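Delta-aminolevulinic acid dehydratase (PDB 3OBK) catalyses, as porphobilinogen synthase, the condensation of two molecules of 5-aminolevulinic acid to the pyrrole porphobilinogen, an early step of tetrapyrrole biosynthesis. Local coordinates at residues A[43-54]-A[85-95]; A[100-108]-A[137-148]. All coordinates share one frame; numbering follows the deposited sequence.

Interaction 1: A[43-54]-A[85-95]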
loop_
_atom_site.group_PDB
_atom_site.type_symbol
_atom_site.label_atom_id
_atom_site.label_comp_id
_atom_site.label_asym_id
_atom_site.label_seq_id
_atom_site.Cartn_x
_atom_site.Cartn_y
_atom_site.Cartn_z
ATOM N N PRO A 43 23.253 22.775 12.329
ATOM C CA PRO A 43 22.780 24.106 12.634
ATOM C C PRO A 43 21.896 24.733 11.546
ATOM O O PRO A 43 20.933 25.413 11.860
ATOM C CB PRO A 43 24.077 24.918 12.765
ATOM C CG PRO A 43 25.131 23.923 13.171
ATOM C CD PRO A 43 24.716 22.640 12.494
ATOM N N SER A 44 22.230 24.523 10.273
ATOM C CA SER A 44 21.473 25.140 9.188
ATOM C C SER A 44 20.087 24.490 8.941
ATOM O O SER A 44 19.361 24.914 8.016
ATOM C CB SER A 44 22.288 25.143 7.903
ATOM O OG SER A 44 22.365 23.865 7.334
ATOM N N SER A 45 19.742 23.478 9.756
ATOM C CA SER A 45 18.398 22.945 9.806
ATOM C C SER A 45 17.597 23.607 10.941
ATOM O O SER A 45 16.418 23.306 11.118
ATOM C CB SER A 45 18.413 21.411 9.977
ATOM O OG SER A 45 19.008 20.738 8.845
ATOM N N LEU A 46 18.196 24.528 11.682
ATOM C CA LEU A 46 17.486 25.203 12.770
ATOM C C LEU A 46 17.048 26.622 12.364
ATOM O O LEU A 46 17.788 27.346 11.694
ATOM C CB LEU A 46 18.361 25.270 14.025
ATOM C CG LEU A 46 18.996 23.947 14.496
ATOM C CD1 LEU A 46 19.855 24.126 15.748
ATOM C CD2 LEU A 46 17.925 22.804 14.691
ATOM N N ILE A 47 15.831 26.983 12.774
ATOM C CA ILE A 47 15.266 28.301 12.601
ATOM C C ILE A 47 15.201 28.956 13.984
ATOM O O ILE A 47 14.682 28.361 14.940
ATOM C CB ILE A 47 13.837 28.217 12.012
ATOM C CG1 ILE A 47 13.816 27.411 10.713
ATOM C CG2 ILE A 47 13.325 29.549 11.730
ATOM C CD1 ILE A 47 12.447 27.117 10.200
ATOM N N TYR A 48 15.701 30.181 14.096
ATOM C CA TYR A 48 15.779 30.854 15.385
ATOM C C TYR A 48 14.720 31.949 15.463
ATOM O O TYR A 48 14.756 32.908 14.685
ATOM C CB TYR A 48 17.185 31.459 15.542
ATOM C CG TYR A 48 17.540 32.045 16.897
ATOM C CD1 TYR A 48 16.960 31.569 18.057
ATOM C CD2 TYR A 48 18.506 33.040 17.015
ATOM C CE1 TYR A 48 17.299 32.079 19.295
ATOM C CE2 TYR A 48 18.876 33.557 18.271
ATOM C CZ TYR A 48 18.251 33.061 19.405
ATOM O OH TYR A 48 18.519 33.531 20.659
ATOM N N PRO A 49 13.764 31.819 16.391
ATOM C CA PRO A 49 12.717 32.823 16.443
ATOM C C PRO A 49 12.977 33.912 17.482
ATOM O O PRO A 49 13.287 33.599 18.630
ATOM C CB PRO A 49 11.453 32.008 16.803
ATOM C CG PRO A 49 11.888 30.587 16.974
ATOM C CD PRO A 49 13.388 30.661 17.205
ATOM N N LEU A 50 12.845 35.170 17.058
ATOM C CA LEU A 50 13.173 36.313 17.906
ATOM C C LEU A 50 12.032 37.320 17.990
ATOM O O LEU A 50 11.143 37.369 17.125
ATOM C CB LEU A 50 14.419 37.026 17.395
ATOM C CG LEU A 50 15.690 36.168 17.317
ATOM C CD1 LEU A 50 16.728 36.838 16.456
ATOM C CD2 LEU A 50 16.211 35.867 18.745
ATOM N N PHE A 51 12.084 38.099 19.067
ATOM C CA PHE A 51 11.097 39.103 19.363
ATOM C C PHE A 51 11.761 40.445 19.360
ATOM O O PHE A 51 12.819 40.620 19.993
ATOM C CB PHE A 51 10.529 38.874 20.756
ATOM C CG PHE A 51 9.864 37.563 20.912
ATOM C CD1 PHE A 51 8.567 37.375 20.455
ATOM C CD2 PHE A 51 10.536 36.498 21.479
ATOM C CE1 PHE A 51 7.957 36.137 20.592
ATOM C CE2 PHE A 51 9.927 35.278 21.615
ATOM C CZ PHE A 51 8.647 35.089 21.172
ATOM N N VAL A 52 11.123 41.391 18.669
ATOM C CA VAL A 52 11.584 42.768 18.633
ATOM C C VAL A 52 10.491 43.732 19.076
ATOM O O VAL A 52 9.323 43.548 18.756
ATOM C CB VAL A 52 12.065 43.178 17.230
ATOM C CG1 VAL A 52 10.993 42.952 16.200
ATOM C CG2 VAL A 52 12.536 44.655 17.236
ATOM N N HIS A 53 10.889 44.776 19.799
ATOM C CA HIS A 53 9.974 45.867 20.150
ATOM C C HIS A 53 10.591 47.235 19.886
ATOM O O HIS A 53 11.793 47.362 19.700
ATOM C CB HIS A 53 9.475 45.728 21.601
ATOM C CG HIS A 53 10.519 45.939 22.662
ATOM N ND1 HIS A 53 10.194 46.003 24.002
ATOM C CD2 HIS A 53 11.863 46.096 22.594
ATOM C CE1 HIS A 53 11.291 46.216 24.709
ATOM N NE2 HIS A 53 12.319 46.264 23.880
ATOM N N ASP A 54 9.757 48.261 19.869
ATOM C CA ASP A 54 10.202 49.610 19.548
ATOM C C ASP A 54 10.540 50.371 20.818
ATOM O O ASP A 54 9.873 51.330 21.159
ATOM C CB ASP A 54 9.098 50.350 18.772
ATOM C CG ASP A 54 9.637 51.241 17.686
ATOM O OD1 ASP A 54 10.841 51.604 17.696
ATOM O OD2 ASP A 54 8.839 51.560 16.795
ATOM N N TYR A 85 27.350 31.072 14.389
ATOM C CA TYR A 85 27.354 29.684 14.791
ATOM C C TYR A 85 26.748 28.777 13.727
ATOM O O TYR A 85 26.672 27.598 13.939
ATOM C CB TYR A 85 26.638 29.530 16.142
ATOM C CG TYR A 85 27.401 30.187 17.288
ATOM C CD1 TYR A 85 28.720 29.857 17.522
ATOM C CD2 TYR A 85 26.797 31.117 18.158
ATOM C CE1 TYR A 85 29.441 30.424 18.559
ATOM C CE2 TYR A 85 27.533 31.716 19.211
ATOM C CZ TYR A 85 28.872 31.354 19.394
ATOM O OH TYR A 85 29.706 31.862 20.396
ATOM N N GLY A 86 26.314 29.328 12.596
ATOM C CA GLY A 86 25.747 28.561 11.509
ATOM C C GLY A 86 24.234 28.641 11.330
ATOM O O GLY A 86 23.662 27.929 10.459
ATOM N N ILE A 87 23.549 29.465 12.120
ATOM C CA ILE A 87 22.119 29.558 11.933
ATOM C C ILE A 87 21.948 30.460 10.755
ATOM O O ILE A 87 22.561 31.514 10.685
ATOM C CB ILE A 87 21.383 30.171 13.131
ATOM C CG1 ILE A 87 21.612 29.347 14.410
ATOM C CG2 ILE A 87 19.877 30.294 12.817
ATOM C CD1 ILE A 87 20.912 27.974 14.382
ATOM N N LYS A 88 21.131 30.069 9.808
ATOM C CA LYS A 88 20.913 30.927 8.653
ATOM C C LYS A 88 19.501 31.495 8.588
ATOM O O LYS A 88 19.295 32.522 7.935
ATOM C CB LYS A 88 21.300 30.188 7.348
ATOM C CG LYS A 88 22.782 30.432 6.929
ATOM C CD LYS A 88 23.631 29.206 6.938
ATOM C CE LYS A 88 24.937 29.411 6.163
ATOM N NZ LYS A 88 24.842 29.020 4.692
ATOM N N ALA A 89 18.551 30.887 9.306
ATOM C CA ALA A 89 17.132 31.275 9.193
ATOM C C ALA A 89 16.540 31.801 10.484
ATOM O O ALA A 89 16.613 31.164 11.521
ATOM C CB ALA A 89 16.311 30.105 8.701
ATOM N N PHE A 90 15.874 32.935 10.384
ATOM C CA PHE A 90 15.421 33.671 11.545
ATOM C C PHE A 90 13.994 34.114 11.322
ATOM O O PHE A 90 13.645 34.654 10.273
ATOM C CB PHE A 90 16.296 34.912 11.770
ATOM C CG PHE A 90 17.745 34.611 11.909
ATOM C CD1 PHE A 90 18.305 34.472 13.145
ATOM C CD2 PHE A 90 18.536 34.432 10.802
ATOM C CE1 PHE A 90 19.636 34.181 13.276
ATOM C CE2 PHE A 90 19.858 34.130 10.923
ATOM C CZ PHE A 90 20.408 33.988 12.167
ATOM N N MET A 91 13.174 33.899 12.325
ATOM C CA MET A 91 11.758 34.182 12.244
ATOM C C MET A 91 11.575 35.383 13.180
ATOM O O MET A 91 12.152 35.400 14.261
ATOM C CB MET A 91 11.029 32.915 12.718
ATOM C CG MET A 91 9.576 32.732 12.402
ATOM S SD MET A 91 9.027 31.031 12.900
ATOM C CE MET A 91 9.142 30.058 11.396
ATOM N N LEU A 92 10.807 36.388 12.768
ATOM C CA LEU A 92 10.662 37.634 13.539
ATOM C C LEU A 92 9.239 37.960 13.961
ATOM O O LEU A 92 8.330 38.031 13.145
ATOM C CB LEU A 92 11.173 38.836 12.739
ATOM C CG LEU A 92 12.491 38.728 11.998
ATOM C CD1 LEU A 92 12.672 40.040 11.281
ATOM C CD2 LEU A 92 13.657 38.425 12.940
ATOM N N PHE A 93 9.068 38.217 15.239
ATOM C CA PHE A 93 7.781 38.551 15.788
ATOM C C PHE A 93 7.873 39.946 16.417
ATOM O O PHE A 93 8.844 40.248 17.095
ATOM C CB PHE A 93 7.429 37.534 16.856
ATOM C CG PHE A 93 7.281 36.132 16.352
ATOM C CD1 PHE A 93 6.118 35.727 15.716
ATOM C CD2 PHE A 93 8.253 35.197 16.595
ATOM C CE1 PHE A 93 5.964 34.419 15.301
ATOM C CE2 PHE A 93 8.103 33.894 16.206
ATOM C CZ PHE A 93 6.979 33.495 15.561
ATOM N N PRO A 94 6.888 40.809 16.169
ATOM C CA PRO A 94 6.871 42.136 16.790
ATOM C C PRO A 94 5.985 42.237 18.030
ATOM O O PRO A 94 4.833 41.831 17.998
ATOM C CB PRO A 94 6.290 43.011 15.696
ATOM C CG PRO A 94 5.362 42.118 14.976
ATOM C CD PRO A 94 5.887 40.705 15.104
ATOM N N LYS A 95 6.541 42.764 19.117
ATOM C CA LYS A 95 5.731 43.256 20.235
ATOM C C LYS A 95 5.337 44.685 19.865
ATOM O O LYS A 95 6.167 45.569 19.836
ATOM C CB LYS A 95 6.504 43.152 21.571
ATOM C CG LYS A 95 6.288 44.255 22.633
ATOM C CD LYS A 95 4.868 44.365 23.169
ATOM C CE LYS A 95 4.809 45.156 24.526
ATOM N NZ LYS A 95 5.378 46.579 24.529
HETATM O O HOH W 1 19.235 27.970 9.604
HETATM O O HOH W 2 7.894 46.023 26.116
#
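The rings of Phe-51 and Phe-93 lie nearly parallel but slid apart, planes at 28° and centroids 5.7 Å from each other, and overlap little; the closer touch is Phe-51 CD1 on Phe-93 CB, 3.8 Å. At the edge of the Phe-93 ring, in its plane, Pro-49 CB meets CE2 at 3.9 Å. The Tyr-48 ring carries Leu-50 CD2 of its own strand over one face, toward the rim, while Phe-90 CE1 comes to its edge. With CG of Tyr-48 anti to the backbone N (chi1 -172°), the phenol is led away from strand 89-95, and its OH bonds to Glu-78. Between these two layers of side chains, strands 46-53 and 89-95 run parallel, joined by six backbone hydrogen bonds in alternation, from Tyr-48 N to Ala-89 O (2.9 Å) to Lys-95 N to Val-52 O (2.9 Å). Before the first of these, a water joins Leu-46 O to Lys-88 N; at the far end another links His-53 ND1 to Lys-95 NZ, while NE2 of His-53 bonds to Thr-57 O. Ile-87 CD1 packs on Leu-46 CB at 3.7 Å, where Gly-86 ends the preceding helix in a Schellman motif. With helix 72-84 between them the two strands form a beta-alpha-beta unit of the TIM barrel. Pro-49, Met-91 and Phe-93 face the interior, against Tyr-290 of strand 287-291, and Phe-93 reaches the porphobilinogen pocket; Tyr-48, Leu-50 and Phe-90 face outward onto helix 72-84. Strand 46-53 is also bonded to strands 68-70 and 328-331, the latter closing the barrel on its other side.

Interaction 2: A[100-108]-A[137-148]. With PBG (3-[5-(aminomethyl)-4-(carboxymethyl)-1H-pyrrol-3-yl]propanoic acid), chain L.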
loop_
_atom_site.group_PDB
_atom_site.type_symbol
_atom_site.label_atom_id
_atom_site.label_comp_id
_atom_site.label_asym_id
_atom_site.label_seq_id
_atom_site.Cartn_x
_atom_site.Cartn_y
_atom_site.Cartn_z
ATOM N N LEU A 100 -1.194 51.067 19.008
ATOM C CA LEU A 100 -1.338 50.735 17.568
ATOM C C LEU A 100 -2.226 49.515 17.248
ATOM O O LEU A 100 -2.563 49.282 16.074
ATOM C CB LEU A 100 0.038 50.507 16.928
ATOM C CG LEU A 100 1.090 51.619 17.070
ATOM C CD1 LEU A 100 2.398 51.212 16.356
ATOM C CD2 LEU A 100 0.563 52.958 16.560
ATOM N N LYS A 101 -2.591 48.729 18.261
ATOM C CA LYS A 101 -3.479 47.589 18.054
ATOM C C LYS A 101 -4.920 48.060 17.803
ATOM O O LYS A 101 -5.290 49.169 18.179
ATOM C CB LYS A 101 -3.426 46.654 19.256
ATOM C CG LYS A 101 -2.034 46.080 19.556
ATOM C CD LYS A 101 -2.056 45.190 20.774
ATOM C CE LYS A 101 -0.759 44.412 20.952
ATOM N NZ LYS A 101 -0.790 43.503 22.143
ATOM N N SER A 102 -5.720 47.225 17.161
ATOM C CA SER A 102 -7.111 47.536 16.848
ATOM C C SER A 102 -7.818 46.266 16.403
ATOM O O SER A 102 -7.185 45.226 16.219
ATOM C CB SER A 102 -7.201 48.555 15.730
ATOM O OG SER A 102 -6.745 47.978 14.527
ATOM N N VAL A 103 -9.134 46.353 16.228
ATOM C CA VAL A 103 -9.927 45.189 15.821
ATOM C C VAL A 103 -9.571 44.764 14.391
ATOM O O VAL A 103 -9.418 43.582 14.148
ATOM C CB VAL A 103 -11.467 45.400 15.947
ATOM C CG1 VAL A 103 -12.210 44.101 15.587
ATOM C CG2 VAL A 103 -11.855 45.826 17.347
ATOM N N MET A 104 -9.405 45.704 13.461
ATOM C CA MET A 104 -9.055 45.345 12.067
ATOM C C MET A 104 -7.570 44.995 11.906
ATOM O O MET A 104 -7.164 44.428 10.890
ATOM C CB MET A 104 -9.421 46.464 11.086
ATOM C CG MET A 104 -10.921 46.685 10.886
ATOM S SD MET A 104 -11.825 45.279 10.201
ATOM C CE MET A 104 -10.960 45.060 8.651
ATOM N N ALA A 105 -6.781 45.346 12.919
ATOM C CA ALA A 105 -5.366 45.049 12.966
ATOM C C ALA A 105 -4.618 45.633 11.757
ATOM O O ALA A 105 -3.702 45.015 11.251
ATOM C CB ALA A 105 -5.149 43.549 13.104
ATOM N N GLU A 106 -4.999 46.840 11.332
ATOM C CA GLU A 106 -4.392 47.511 10.153
ATOM C C GLU A 106 -2.908 47.883 10.281
ATOM O O GLU A 106 -2.232 48.078 9.275
ATOM C CB GLU A 106 -5.215 48.745 9.689
ATOM C CG GLU A 106 -5.183 50.006 10.596
ATOM C CD GLU A 106 -6.114 49.926 11.806
ATOM O OE1 GLU A 106 -6.999 49.042 11.869
ATOM O OE2 GLU A 106 -5.944 50.765 12.712
ATOM N N GLU A 107 -2.390 47.965 11.501
ATOM C CA GLU A 107 -0.945 48.144 11.681
ATOM C C GLU A 107 -0.134 46.980 11.069
ATOM O O GLU A 107 1.047 47.133 10.786
ATOM C CB GLU A 107 -0.631 48.337 13.170
ATOM C CG GLU A 107 0.845 48.588 13.542
ATOM C CD GLU A 107 1.525 49.814 12.889
ATOM O OE1 GLU A 107 0.837 50.794 12.478
ATOM O OE2 GLU A 107 2.786 49.771 12.803
ATOM N N SER A 108 -0.774 45.833 10.851
ATOM C CA SER A 108 -0.129 44.664 10.242
ATOM C C SER A 108 0.438 44.910 8.839
ATOM O O SER A 108 1.454 44.309 8.469
ATOM C CB SER A 108 -1.095 43.474 10.197
ATOM O OG SER A 108 -2.195 43.706 9.345
ATOM N N LEU A 137 -2.912 38.288 12.540
ATOM C CA LEU A 137 -3.258 39.602 13.056
ATOM C C LEU A 137 -3.074 39.678 14.543
ATOM O O LEU A 137 -3.240 40.722 15.104
ATOM C CB LEU A 137 -4.698 39.944 12.717
ATOM C CG LEU A 137 -5.034 39.888 11.236
ATOM C CD1 LEU A 137 -6.470 40.342 11.019
ATOM C CD2 LEU A 137 -4.094 40.734 10.411
ATOM N N ASP A 138 -2.747 38.586 15.212
ATOM C CA ASP A 138 -2.854 38.651 16.666
ATOM C C ASP A 138 -1.878 39.597 17.313
ATOM O O ASP A 138 -2.204 40.166 18.330
ATOM C CB ASP A 138 -2.895 37.290 17.393
ATOM C CG ASP A 138 -1.941 36.262 16.850
ATOM O OD1 ASP A 138 -1.781 36.119 15.617
ATOM O OD2 ASP A 138 -1.430 35.509 17.706
ATOM N N PRO A 139 -0.690 39.790 16.732
ATOM C CA PRO A 139 0.191 40.745 17.395
ATOM C C PRO A 139 -0.322 42.163 17.286
ATOM O O PRO A 139 0.163 43.046 17.976
ATOM C CB PRO A 139 1.529 40.599 16.639
ATOM C CG PRO A 139 1.468 39.273 15.904
ATOM C CD PRO A 139 -0.002 38.999 15.689
ATOM N N TYR A 140 -1.266 42.387 16.389
ATOM C CA TYR A 140 -1.797 43.720 16.135
ATOM C C TYR A 140 -3.238 43.858 16.551
ATOM O O TYR A 140 -3.814 44.913 16.388
ATOM C CB TYR A 140 -1.711 44.008 14.645
ATOM C CG TYR A 140 -0.323 43.815 14.099
ATOM C CD1 TYR A 140 0.593 44.862 14.092
ATOM C CD2 TYR A 140 0.080 42.582 13.589
ATOM C CE1 TYR A 140 1.840 44.691 13.575
ATOM C CE2 TYR A 140 1.334 42.407 13.095
ATOM C CZ TYR A 140 2.204 43.460 13.091
ATOM O OH TYR A 140 3.457 43.278 12.594
ATOM N N SER A 141 -3.819 42.782 17.058
ATOM C CA SER A 141 -5.239 42.744 17.344
ATOM C C SER A 141 -5.485 43.112 18.792
ATOM O O SER A 141 -4.859 42.565 19.694
ATOM C CB SER A 141 -5.809 41.353 17.063
ATOM O OG SER A 141 -7.041 41.175 17.718
ATOM N N SER A 142 -6.420 44.025 19.008
ATOM C CA SER A 142 -6.784 44.429 20.372
ATOM C C SER A 142 -7.579 43.351 21.072
ATOM O O SER A 142 -7.909 43.484 22.259
ATOM C CB SER A 142 -7.574 45.757 20.371
ATOM O OG SER A 142 -8.627 45.808 19.424
ATOM N N MET A 143 -7.909 42.297 20.323
ATOM C CA MET A 143 -8.673 41.177 20.837
ATOM C C MET A 143 -7.796 39.964 21.084
ATOM O O MET A 143 -8.258 38.987 21.654
ATOM C CB MET A 143 -9.758 40.806 19.847
ATOM C CG MET A 143 -10.682 41.971 19.478
ATOM S SD MET A 143 -11.907 42.241 20.728
ATOM C CE MET A 143 -11.256 43.645 21.609
ATOM N N GLY A 144 -6.533 40.026 20.675
ATOM C CA GLY A 144 -5.654 38.869 20.770
ATOM C C GLY A 144 -6.071 37.685 19.898
ATOM O O GLY A 144 -5.803 36.544 20.233
ATOM N N HIS A 145 -6.733 37.963 18.774
ATOM C CA HIS A 145 -7.055 36.930 17.797
ATOM C C HIS A 145 -6.304 37.102 16.471
ATOM O O HIS A 145 -5.928 38.218 16.100
ATOM C CB HIS A 145 -8.554 36.879 17.577
ATOM C CG HIS A 145 -9.287 36.279 18.721
ATOM N ND1 HIS A 145 -9.430 34.920 18.871
ATOM C CD2 HIS A 145 -9.874 36.845 19.801
ATOM C CE1 HIS A 145 -10.107 34.676 19.979
ATOM N NE2 HIS A 145 -10.375 35.826 20.571
ATOM N N ASP A 146 -6.088 35.979 15.783
ATOM C CA ASP A 146 -5.349 35.949 14.521
ATOM C C ASP A 146 -6.154 36.526 13.366
ATOM O O ASP A 146 -5.618 36.755 12.303
ATOM C CB ASP A 146 -4.942 34.524 14.148
ATOM C CG ASP A 146 -4.052 33.851 15.191
ATOM O OD1 ASP A 146 -4.183 34.121 16.397
ATOM O OD2 ASP A 146 -3.258 32.988 14.798
ATOM N N GLY A 147 -7.442 36.747 13.560
ATOM C CA GLY A 147 -8.277 37.393 12.564
ATOM C C GLY A 147 -9.145 38.512 13.125
ATOM O O GLY A 147 -9.113 38.821 14.332
ATOM N N VAL A 148 -9.916 39.122 12.236
ATOM C CA VAL A 148 -10.843 40.176 12.619
ATOM C C VAL A 148 -12.050 39.587 13.342
ATOM O O VAL A 148 -12.618 38.616 12.894
ATOM C CB VAL A 148 -11.319 40.961 11.413
ATOM C CG1 VAL A 148 -12.297 42.029 11.858
ATOM C CG2 VAL A 148 -10.134 41.590 10.697
HETATM C CHA PBG L . 0.390 33.849 16.217
HETATM C C1A PBG L . 1.485 32.970 16.726
HETATM C C2A PBG L . 1.483 32.252 17.918
HETATM C C3A PBG L . 2.694 31.586 17.963
HETATM C C4A PBG L . 3.349 31.843 16.773
HETATM N NA PBG L . 2.614 32.703 16.054
HETATM C C5A PBG L . 0.483 32.305 19.049
HETATM C C6A PBG L . -0.844 31.736 18.790
HETATM O O1A PBG L . -1.173 31.590 17.583
HETATM O O2A PBG L . -1.623 31.501 19.742
HETATM C C7A PBG L . 3.174 30.758 19.091
HETATM C C8A PBG L . 4.607 30.376 19.081
HETATM C C9A PBG L . 5.184 29.822 20.317
HETATM O O3A PBG L . 6.401 29.899 20.455
HETATM O O4A PBG L . 4.515 29.550 21.325
HETATM N N1 PBG L . -0.293 33.456 15.028
HETATM O O HOH W 3 -2.536 41.553 20.586
HETATM O O HOH W 4 -8.923 40.995 15.929
HETATM O O HOH W 5 3.416 42.757 10.091
#
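Ser-108 sets its CA squarely over the Tyr-140 ring, 3.7 Å from CA to the ring centroid and only 2° off the normal, a CH-pi contact made by backbone and not by a side-chain tip. Its CB continues over CD2 of the same ring, and CG of Glu-107 meets CD1. The Tyr-140 OH is tied back to Ser-108 O through one water. Ala-105 CB fills the corner below, 3.7 Å from Leu-137 CB and 3.8 Å from Tyr-140 CB. Ala-105 has a positive phi (58°), and its carbonyl accepts from both N and OG of Ser-108. Beyond it, two backbone bonds make a single bridge: Ser-102 N to Tyr-140 O at 3.1 Å, and Ser-142 N to Ser-102 O at 3.1 Å, the latter donor standing well above the carbonyl plane. Lys-101 reaches across with its chain extended beyond CG, placing CE 3.4 Å from Pro-139 O and NZ on a water that also donates to Asp-138 O and Ser-141 O. Ser-141 OG accepts from Met-143 N, an ST turn, and gives its own proton to a second water, shared with Val-103 O and Gly-147 O. Val-148 CG1 packs against the sulfur of Met-104. Segment 137-148 also carries two acids of the product site: the PBG amine N1 bonds to Asp-146 OD2 at 3.0 Å and weakly to Asp-138 OD1, while Asp-146 also pairs with Lys-236. Loops that follow the C-terminal ends of barrel strands and line the ligand pocket are characteristic of TIM-barrel enzymes.

Along the chain the two contacts come in series. Interaction 1 closes first, bringing 85-95 back beside 43-54 after an excursion through the small strands 59-60 and 68-70 and helix 72-84. The chain then leaves strand 89-95 into the loop of 100-108, passes through helix 114-125 and strand 130-135, and closes interaction 2 when 137-148 returns to that loop. Neither contact nests in or crosses the other. Strand 89-95 pairs with strand 130-135 as well, so the barrel wall continues from one to the other, and the two contacts meet where Pro-94 CG lies 3.3 Å from Tyr-140 OH. Strand 89-95 contributes Phe-93, and the loop of 137-148 Asp-138 and Asp-146, to one pocket.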